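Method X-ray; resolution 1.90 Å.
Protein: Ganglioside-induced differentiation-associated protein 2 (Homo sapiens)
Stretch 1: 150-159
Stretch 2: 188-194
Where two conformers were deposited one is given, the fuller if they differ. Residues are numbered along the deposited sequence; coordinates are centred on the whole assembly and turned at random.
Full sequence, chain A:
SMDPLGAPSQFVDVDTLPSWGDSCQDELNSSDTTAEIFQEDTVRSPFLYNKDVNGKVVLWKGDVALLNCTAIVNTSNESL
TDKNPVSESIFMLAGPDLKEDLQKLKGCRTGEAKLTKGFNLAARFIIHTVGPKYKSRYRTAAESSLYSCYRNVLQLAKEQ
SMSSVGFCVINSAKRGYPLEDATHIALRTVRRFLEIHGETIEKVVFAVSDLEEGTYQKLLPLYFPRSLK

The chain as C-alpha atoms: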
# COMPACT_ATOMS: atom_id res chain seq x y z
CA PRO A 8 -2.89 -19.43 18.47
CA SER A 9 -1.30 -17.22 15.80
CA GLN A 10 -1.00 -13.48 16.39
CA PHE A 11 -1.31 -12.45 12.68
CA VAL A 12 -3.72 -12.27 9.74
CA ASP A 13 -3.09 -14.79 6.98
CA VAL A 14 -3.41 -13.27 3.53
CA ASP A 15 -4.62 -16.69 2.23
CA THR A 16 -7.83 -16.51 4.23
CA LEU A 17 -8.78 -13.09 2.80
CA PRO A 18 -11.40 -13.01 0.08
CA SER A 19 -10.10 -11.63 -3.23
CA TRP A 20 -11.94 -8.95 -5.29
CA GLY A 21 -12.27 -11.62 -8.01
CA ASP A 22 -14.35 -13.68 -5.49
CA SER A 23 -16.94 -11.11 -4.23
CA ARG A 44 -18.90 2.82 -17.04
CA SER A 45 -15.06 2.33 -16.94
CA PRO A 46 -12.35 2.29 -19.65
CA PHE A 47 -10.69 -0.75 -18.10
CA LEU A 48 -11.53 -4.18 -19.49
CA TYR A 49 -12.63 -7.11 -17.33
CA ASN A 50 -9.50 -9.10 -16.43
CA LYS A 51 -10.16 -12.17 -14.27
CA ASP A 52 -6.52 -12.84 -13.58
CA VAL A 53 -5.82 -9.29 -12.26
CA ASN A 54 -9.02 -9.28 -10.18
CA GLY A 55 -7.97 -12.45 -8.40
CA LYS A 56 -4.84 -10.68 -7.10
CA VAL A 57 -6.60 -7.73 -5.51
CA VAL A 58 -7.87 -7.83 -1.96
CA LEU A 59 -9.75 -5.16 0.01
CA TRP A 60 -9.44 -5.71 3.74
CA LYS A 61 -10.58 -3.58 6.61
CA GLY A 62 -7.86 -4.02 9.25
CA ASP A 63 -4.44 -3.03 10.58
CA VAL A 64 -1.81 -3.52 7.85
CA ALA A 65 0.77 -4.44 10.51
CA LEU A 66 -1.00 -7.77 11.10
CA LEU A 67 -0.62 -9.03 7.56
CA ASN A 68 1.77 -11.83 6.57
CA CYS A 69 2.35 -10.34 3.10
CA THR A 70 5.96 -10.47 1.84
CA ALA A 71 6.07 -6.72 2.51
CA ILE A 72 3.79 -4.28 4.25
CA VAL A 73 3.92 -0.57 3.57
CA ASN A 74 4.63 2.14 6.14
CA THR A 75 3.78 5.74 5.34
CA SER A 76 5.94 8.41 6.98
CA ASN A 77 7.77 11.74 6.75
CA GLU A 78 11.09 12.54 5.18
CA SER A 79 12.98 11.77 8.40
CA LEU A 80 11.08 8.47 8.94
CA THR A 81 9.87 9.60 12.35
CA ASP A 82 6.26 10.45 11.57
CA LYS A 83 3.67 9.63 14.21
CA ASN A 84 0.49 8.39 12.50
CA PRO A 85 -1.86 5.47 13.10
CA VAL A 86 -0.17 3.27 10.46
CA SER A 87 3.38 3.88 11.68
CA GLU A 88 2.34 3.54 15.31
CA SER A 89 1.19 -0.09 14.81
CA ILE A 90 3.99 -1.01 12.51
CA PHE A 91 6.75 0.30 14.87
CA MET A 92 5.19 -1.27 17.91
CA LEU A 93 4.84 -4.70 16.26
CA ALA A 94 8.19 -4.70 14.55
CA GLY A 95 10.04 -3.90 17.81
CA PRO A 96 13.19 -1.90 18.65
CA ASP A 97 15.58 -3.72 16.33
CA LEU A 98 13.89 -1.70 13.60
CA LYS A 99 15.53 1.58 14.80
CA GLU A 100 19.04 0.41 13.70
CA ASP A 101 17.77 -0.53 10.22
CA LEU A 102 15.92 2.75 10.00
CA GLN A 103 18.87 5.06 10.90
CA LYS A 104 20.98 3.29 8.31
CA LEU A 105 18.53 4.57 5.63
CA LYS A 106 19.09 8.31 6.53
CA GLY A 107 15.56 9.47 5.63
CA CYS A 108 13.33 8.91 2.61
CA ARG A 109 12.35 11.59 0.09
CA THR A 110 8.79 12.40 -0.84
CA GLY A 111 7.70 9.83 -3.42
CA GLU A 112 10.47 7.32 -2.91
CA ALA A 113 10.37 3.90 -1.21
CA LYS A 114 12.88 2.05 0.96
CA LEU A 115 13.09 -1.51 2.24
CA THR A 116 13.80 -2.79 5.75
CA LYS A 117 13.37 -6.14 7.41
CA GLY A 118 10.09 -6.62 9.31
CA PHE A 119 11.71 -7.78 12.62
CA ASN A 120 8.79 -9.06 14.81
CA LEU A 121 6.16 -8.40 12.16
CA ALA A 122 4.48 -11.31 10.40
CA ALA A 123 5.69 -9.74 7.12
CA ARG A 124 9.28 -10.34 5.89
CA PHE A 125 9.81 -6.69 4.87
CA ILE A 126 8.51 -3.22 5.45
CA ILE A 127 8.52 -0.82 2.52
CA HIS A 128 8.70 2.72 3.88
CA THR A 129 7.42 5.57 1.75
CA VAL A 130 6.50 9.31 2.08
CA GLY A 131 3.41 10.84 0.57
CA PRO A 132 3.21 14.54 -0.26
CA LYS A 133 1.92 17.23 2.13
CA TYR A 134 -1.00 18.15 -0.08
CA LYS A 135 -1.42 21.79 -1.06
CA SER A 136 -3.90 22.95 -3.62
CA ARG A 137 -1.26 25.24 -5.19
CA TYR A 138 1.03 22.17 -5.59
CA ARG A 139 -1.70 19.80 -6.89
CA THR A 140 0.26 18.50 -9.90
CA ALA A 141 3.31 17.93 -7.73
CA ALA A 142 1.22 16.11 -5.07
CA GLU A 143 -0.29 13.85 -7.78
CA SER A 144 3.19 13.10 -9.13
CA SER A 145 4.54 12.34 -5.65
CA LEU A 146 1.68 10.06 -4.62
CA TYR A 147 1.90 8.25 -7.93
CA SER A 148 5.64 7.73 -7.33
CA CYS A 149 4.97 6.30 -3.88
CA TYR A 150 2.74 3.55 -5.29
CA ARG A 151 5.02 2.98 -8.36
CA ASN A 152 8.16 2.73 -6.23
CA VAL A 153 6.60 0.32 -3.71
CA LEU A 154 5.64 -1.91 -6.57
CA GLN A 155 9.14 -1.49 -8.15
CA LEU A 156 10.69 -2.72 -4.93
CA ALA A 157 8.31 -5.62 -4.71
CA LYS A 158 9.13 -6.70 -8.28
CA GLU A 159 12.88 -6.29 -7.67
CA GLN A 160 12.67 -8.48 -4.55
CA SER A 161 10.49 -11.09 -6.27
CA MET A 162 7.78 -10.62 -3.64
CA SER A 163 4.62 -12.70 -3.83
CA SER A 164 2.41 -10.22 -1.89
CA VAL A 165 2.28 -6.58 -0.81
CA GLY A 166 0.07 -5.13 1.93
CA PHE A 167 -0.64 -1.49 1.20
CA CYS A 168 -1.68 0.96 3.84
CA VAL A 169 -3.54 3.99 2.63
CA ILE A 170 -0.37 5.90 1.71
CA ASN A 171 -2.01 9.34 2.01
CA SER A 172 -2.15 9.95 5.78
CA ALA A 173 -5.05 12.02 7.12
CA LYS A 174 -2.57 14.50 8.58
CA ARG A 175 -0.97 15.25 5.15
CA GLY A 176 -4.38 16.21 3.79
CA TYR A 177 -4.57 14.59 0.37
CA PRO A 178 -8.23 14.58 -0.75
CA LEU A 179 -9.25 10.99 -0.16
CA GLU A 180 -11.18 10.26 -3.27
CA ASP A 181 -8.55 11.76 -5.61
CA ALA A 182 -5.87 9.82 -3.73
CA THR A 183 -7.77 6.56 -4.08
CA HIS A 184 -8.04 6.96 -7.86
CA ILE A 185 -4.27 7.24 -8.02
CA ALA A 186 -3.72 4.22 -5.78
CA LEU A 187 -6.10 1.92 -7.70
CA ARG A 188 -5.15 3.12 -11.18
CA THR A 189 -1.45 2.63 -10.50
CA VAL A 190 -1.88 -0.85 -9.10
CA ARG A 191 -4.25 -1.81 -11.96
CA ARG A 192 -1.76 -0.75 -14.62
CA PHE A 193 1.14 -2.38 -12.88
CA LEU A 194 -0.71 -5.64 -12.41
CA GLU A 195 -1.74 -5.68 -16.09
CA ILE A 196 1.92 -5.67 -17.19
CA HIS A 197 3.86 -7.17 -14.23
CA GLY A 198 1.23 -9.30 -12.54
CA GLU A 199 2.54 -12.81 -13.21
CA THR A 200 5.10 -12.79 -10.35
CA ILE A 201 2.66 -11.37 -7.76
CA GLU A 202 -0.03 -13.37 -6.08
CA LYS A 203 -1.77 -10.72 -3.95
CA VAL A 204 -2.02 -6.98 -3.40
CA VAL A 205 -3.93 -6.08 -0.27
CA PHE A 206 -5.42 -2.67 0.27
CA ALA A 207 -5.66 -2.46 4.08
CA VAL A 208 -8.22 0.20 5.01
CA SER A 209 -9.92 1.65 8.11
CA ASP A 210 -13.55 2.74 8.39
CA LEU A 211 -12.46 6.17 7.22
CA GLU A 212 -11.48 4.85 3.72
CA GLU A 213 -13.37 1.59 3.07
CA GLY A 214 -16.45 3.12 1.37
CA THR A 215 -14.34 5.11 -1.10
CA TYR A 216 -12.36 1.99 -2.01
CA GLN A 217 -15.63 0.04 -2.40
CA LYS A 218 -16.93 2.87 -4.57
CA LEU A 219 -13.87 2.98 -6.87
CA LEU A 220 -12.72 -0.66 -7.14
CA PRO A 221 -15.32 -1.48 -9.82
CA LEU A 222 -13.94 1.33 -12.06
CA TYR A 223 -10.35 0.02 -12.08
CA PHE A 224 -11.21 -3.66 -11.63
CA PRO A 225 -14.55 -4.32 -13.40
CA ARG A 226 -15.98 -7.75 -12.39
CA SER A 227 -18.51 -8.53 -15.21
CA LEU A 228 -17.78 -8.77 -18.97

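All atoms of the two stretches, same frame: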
# COMPACT_ATOMS: atom_id res chain seq x y z
N TYR A 150 3.32 4.84 -4.93
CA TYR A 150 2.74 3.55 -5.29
C TYR A 150 3.63 2.80 -6.33
O TYR A 150 3.87 1.62 -6.20
CB TYR A 150 1.32 3.73 -5.84
CG TYR A 150 0.32 3.92 -4.75
CD1 TYR A 150 -0.23 2.82 -4.11
CD2 TYR A 150 0.02 5.19 -4.25
CE1 TYR A 150 -1.09 2.97 -3.05
CE2 TYR A 150 -0.87 5.36 -3.20
CZ TYR A 150 -1.41 4.25 -2.60
OH TYR A 150 -2.24 4.39 -1.56
N ARG A 151 4.13 3.53 -7.31
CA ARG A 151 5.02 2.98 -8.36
C ARG A 151 6.32 2.42 -7.74
O ARG A 151 6.76 1.32 -8.06
CB ARG A 151 5.33 4.13 -9.30
CG ARG A 151 6.29 3.81 -10.44
CD ARG A 151 7.73 4.22 -10.13
NE ARG A 151 8.55 4.23 -11.34
CZ ARG A 151 9.88 4.38 -11.37
NH1 ARG A 151 10.58 4.54 -10.25
NH2 ARG A 151 10.52 4.39 -12.54
N ASN A 152 6.93 3.18 -6.84
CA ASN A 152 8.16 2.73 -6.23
C ASN A 152 8.02 1.56 -5.25
O ASN A 152 8.95 0.75 -5.10
CB ASN A 152 8.89 3.91 -5.61
CG ASN A 152 9.53 4.80 -6.67
OD1 ASN A 152 10.07 4.29 -7.65
ND2 ASN A 152 9.45 6.11 -6.50
N VAL A 153 6.88 1.49 -4.55
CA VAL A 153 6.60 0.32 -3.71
C VAL A 153 6.56 -0.92 -4.56
O VAL A 153 7.21 -1.95 -4.27
CB VAL A 153 5.23 0.50 -2.99
CG1 VAL A 153 4.76 -0.81 -2.37
CG2 VAL A 153 5.40 1.53 -1.88
N LEU A 154 5.78 -0.81 -5.62
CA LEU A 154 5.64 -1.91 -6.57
C LEU A 154 6.95 -2.27 -7.27
O LEU A 154 7.18 -3.45 -7.53
CB LEU A 154 4.57 -1.57 -7.58
CG LEU A 154 3.16 -1.52 -6.98
CD1 LEU A 154 2.18 -0.86 -7.96
CD2 LEU A 154 2.67 -2.88 -6.53
N GLN A 155 7.79 -1.28 -7.58
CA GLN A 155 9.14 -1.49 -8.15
C GLN A 155 9.98 -2.33 -7.22
O GLN A 155 10.68 -3.25 -7.65
CB GLN A 155 9.84 -0.12 -8.38
CG GLN A 155 11.27 -0.16 -8.97
CD GLN A 155 11.79 1.22 -9.41
OE1 GLN A 155 11.06 2.21 -9.38
NE2 GLN A 155 13.04 1.29 -9.82
N LEU A 156 9.95 -1.98 -5.94
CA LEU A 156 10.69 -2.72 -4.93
C LEU A 156 10.18 -4.14 -4.84
O LEU A 156 10.96 -5.09 -4.77
CB LEU A 156 10.61 -2.05 -3.56
CG LEU A 156 11.72 -1.06 -3.23
CD1 LEU A 156 11.41 -0.37 -1.91
CD2 LEU A 156 13.08 -1.76 -3.17
N ALA A 157 8.87 -4.30 -4.83
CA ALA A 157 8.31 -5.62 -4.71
C ALA A 157 8.73 -6.52 -5.89
O ALA A 157 9.00 -7.71 -5.71
CB ALA A 157 6.81 -5.55 -4.63
N LYS A 158 8.73 -5.95 -7.09
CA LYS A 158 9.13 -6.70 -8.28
C LYS A 158 10.61 -7.05 -8.17
O LYS A 158 10.98 -8.23 -8.30
CB LYS A 158 8.81 -5.93 -9.57
CG LYS A 158 8.77 -6.82 -10.81
CD LYS A 158 7.85 -6.30 -11.90
N GLU A 159 11.45 -6.07 -7.86
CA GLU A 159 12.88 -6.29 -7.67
C GLU A 159 13.21 -7.38 -6.65
O GLU A 159 14.22 -8.06 -6.77
CB GLU A 159 13.57 -5.01 -7.21
CG GLU A 159 13.88 -3.99 -8.28
CD GLU A 159 14.40 -2.66 -7.72
OE1 GLU A 159 14.74 -2.57 -6.52
OE2 GLU A 159 14.47 -1.69 -8.50
N ARG A 188 -5.59 3.05 -9.78
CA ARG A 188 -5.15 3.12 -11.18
C ARG A 188 -3.72 2.61 -11.34
O ARG A 188 -3.40 1.80 -12.23
CB ARG A 188 -5.28 4.56 -11.68
CG ARG A 188 -4.96 4.77 -13.15
CD ARG A 188 -5.24 6.22 -13.53
NE ARG A 188 -4.23 7.07 -12.89
CZ ARG A 188 -4.44 8.29 -12.41
NH1 ARG A 188 -5.62 8.87 -12.49
NH2 ARG A 188 -3.43 8.94 -11.85
N THR A 189 -2.85 3.03 -10.44
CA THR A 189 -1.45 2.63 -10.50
C THR A 189 -1.27 1.13 -10.30
O THR A 189 -0.48 0.45 -11.00
CB THR A 189 -0.63 3.41 -9.43
OG1 THR A 189 -0.88 4.81 -9.60
CG2 THR A 189 0.83 3.10 -9.52
N VAL A 190 -1.99 0.58 -9.33
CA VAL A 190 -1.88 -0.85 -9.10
C VAL A 190 -2.49 -1.63 -10.27
O VAL A 190 -1.97 -2.67 -10.66
CB VAL A 190 -2.55 -1.27 -7.76
CG1 VAL A 190 -2.69 -2.76 -7.64
CG2 VAL A 190 -1.76 -0.73 -6.57
N ARG A 191 -3.62 -1.16 -10.79
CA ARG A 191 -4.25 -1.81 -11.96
C ARG A 191 -3.23 -1.94 -13.10
O ARG A 191 -2.96 -3.04 -13.56
CB ARG A 191 -5.52 -1.09 -12.39
CG ARG A 191 -6.04 -1.51 -13.76
CD ARG A 191 -6.50 -2.95 -13.74
NE ARG A 191 -6.71 -3.53 -15.08
CZ ARG A 191 -7.82 -4.16 -15.50
NH1 ARG A 191 -8.92 -4.28 -14.74
NH2 ARG A 191 -7.84 -4.66 -16.72
N ARG A 192 -2.64 -0.82 -13.47
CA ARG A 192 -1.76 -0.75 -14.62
C ARG A 192 -0.52 -1.56 -14.42
O ARG A 192 -0.02 -2.21 -15.35
CB ARG A 192 -1.42 0.69 -14.95
CG ARG A 192 -2.63 1.46 -15.44
CD ARG A 192 -2.32 2.91 -15.70
NE ARG A 192 -3.46 3.58 -16.35
CZ ARG A 192 -3.64 4.90 -16.41
NH1 ARG A 192 -2.76 5.74 -15.85
NH2 ARG A 192 -4.72 5.40 -17.02
N PHE A 193 -0.02 -1.56 -13.19
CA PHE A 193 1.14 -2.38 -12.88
C PHE A 193 0.79 -3.86 -12.92
O PHE A 193 1.61 -4.68 -13.35
CB PHE A 193 1.68 -2.04 -11.48
CG PHE A 193 2.75 -2.97 -11.01
CD1 PHE A 193 2.43 -4.13 -10.32
CD2 PHE A 193 4.10 -2.66 -11.21
CE1 PHE A 193 3.41 -4.98 -9.86
CE2 PHE A 193 5.10 -3.51 -10.75
CZ PHE A 193 4.75 -4.68 -10.08
N LEU A 194 -0.38 -4.23 -12.42
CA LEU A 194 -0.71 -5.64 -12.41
C LEU A 194 -0.96 -6.17 -13.83
O LEU A 194 -0.70 -7.34 -14.11
CB LEU A 194 -1.90 -5.92 -11.52
CG LEU A 194 -1.68 -5.94 -10.01
CD1 LEU A 194 -3.00 -6.07 -9.28
CD2 LEU A 194 -0.77 -7.08 -9.61

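Two helical segments, 150-159 and 188-194, run in roughly the same direction, their axes 34° apart and 9.9 Å from each other at closest approach. Such a distance leaves room for medium-sized side chains between the backbones. The register is set by Tyr150 facing Thr189 (CA to CA, 6.7 Å) and, one helical turn later in each segment, Leu154 facing Phe193 (CA to CA, 7.8 Å). No hydrogen bond crosses between the modelled atoms; the contact is chiefly apolar packing. Within each segment the backbone amides bond i to i+4, as in Phe193 N to Thr189 O (3.0 Å).

Where the backbones come nearest, the small beta-branched Thr189 fits well. With chi1 in m, its CG2 lies 3.8 Å from Tyr150 CB and 4.0 Å from Arg151 N, while its OG1 is hydrogen-bonded elsewhere in the structure. The methyl thus serves the interface and the hydroxyl is not left unpaired. Tyr150 starts toward the partner, but chi1 of -79° (m) leads its ring away, so CB makes the closest contact.

Leu154 is central. Its m,t rotamer, common for leucine in helices, carries CD1 to 4.2 Å from CG2 of Val190, whose t rotamer is likewise the usual helical choice. The CB of Leu154 sits over one face of the Phe193 ring, 3.8 Å from its centroid and 13° off the normal: a CH-pi contact. Phe193 adopts t (172°) with chi2 of -88°, extending the ring across to the first helix, where CZ reaches 3.7 Å from Leu154 O. One turn beyond, the aliphatic part of Lys158 prolongs the apolar surface, CD lying 3.9 Å from Phe193 CZ; its terminal atoms are not modelled.

On the more exposed side, Arg151 turns its end away and donates from NH1 to Asn152 OD1 (2.7 Å).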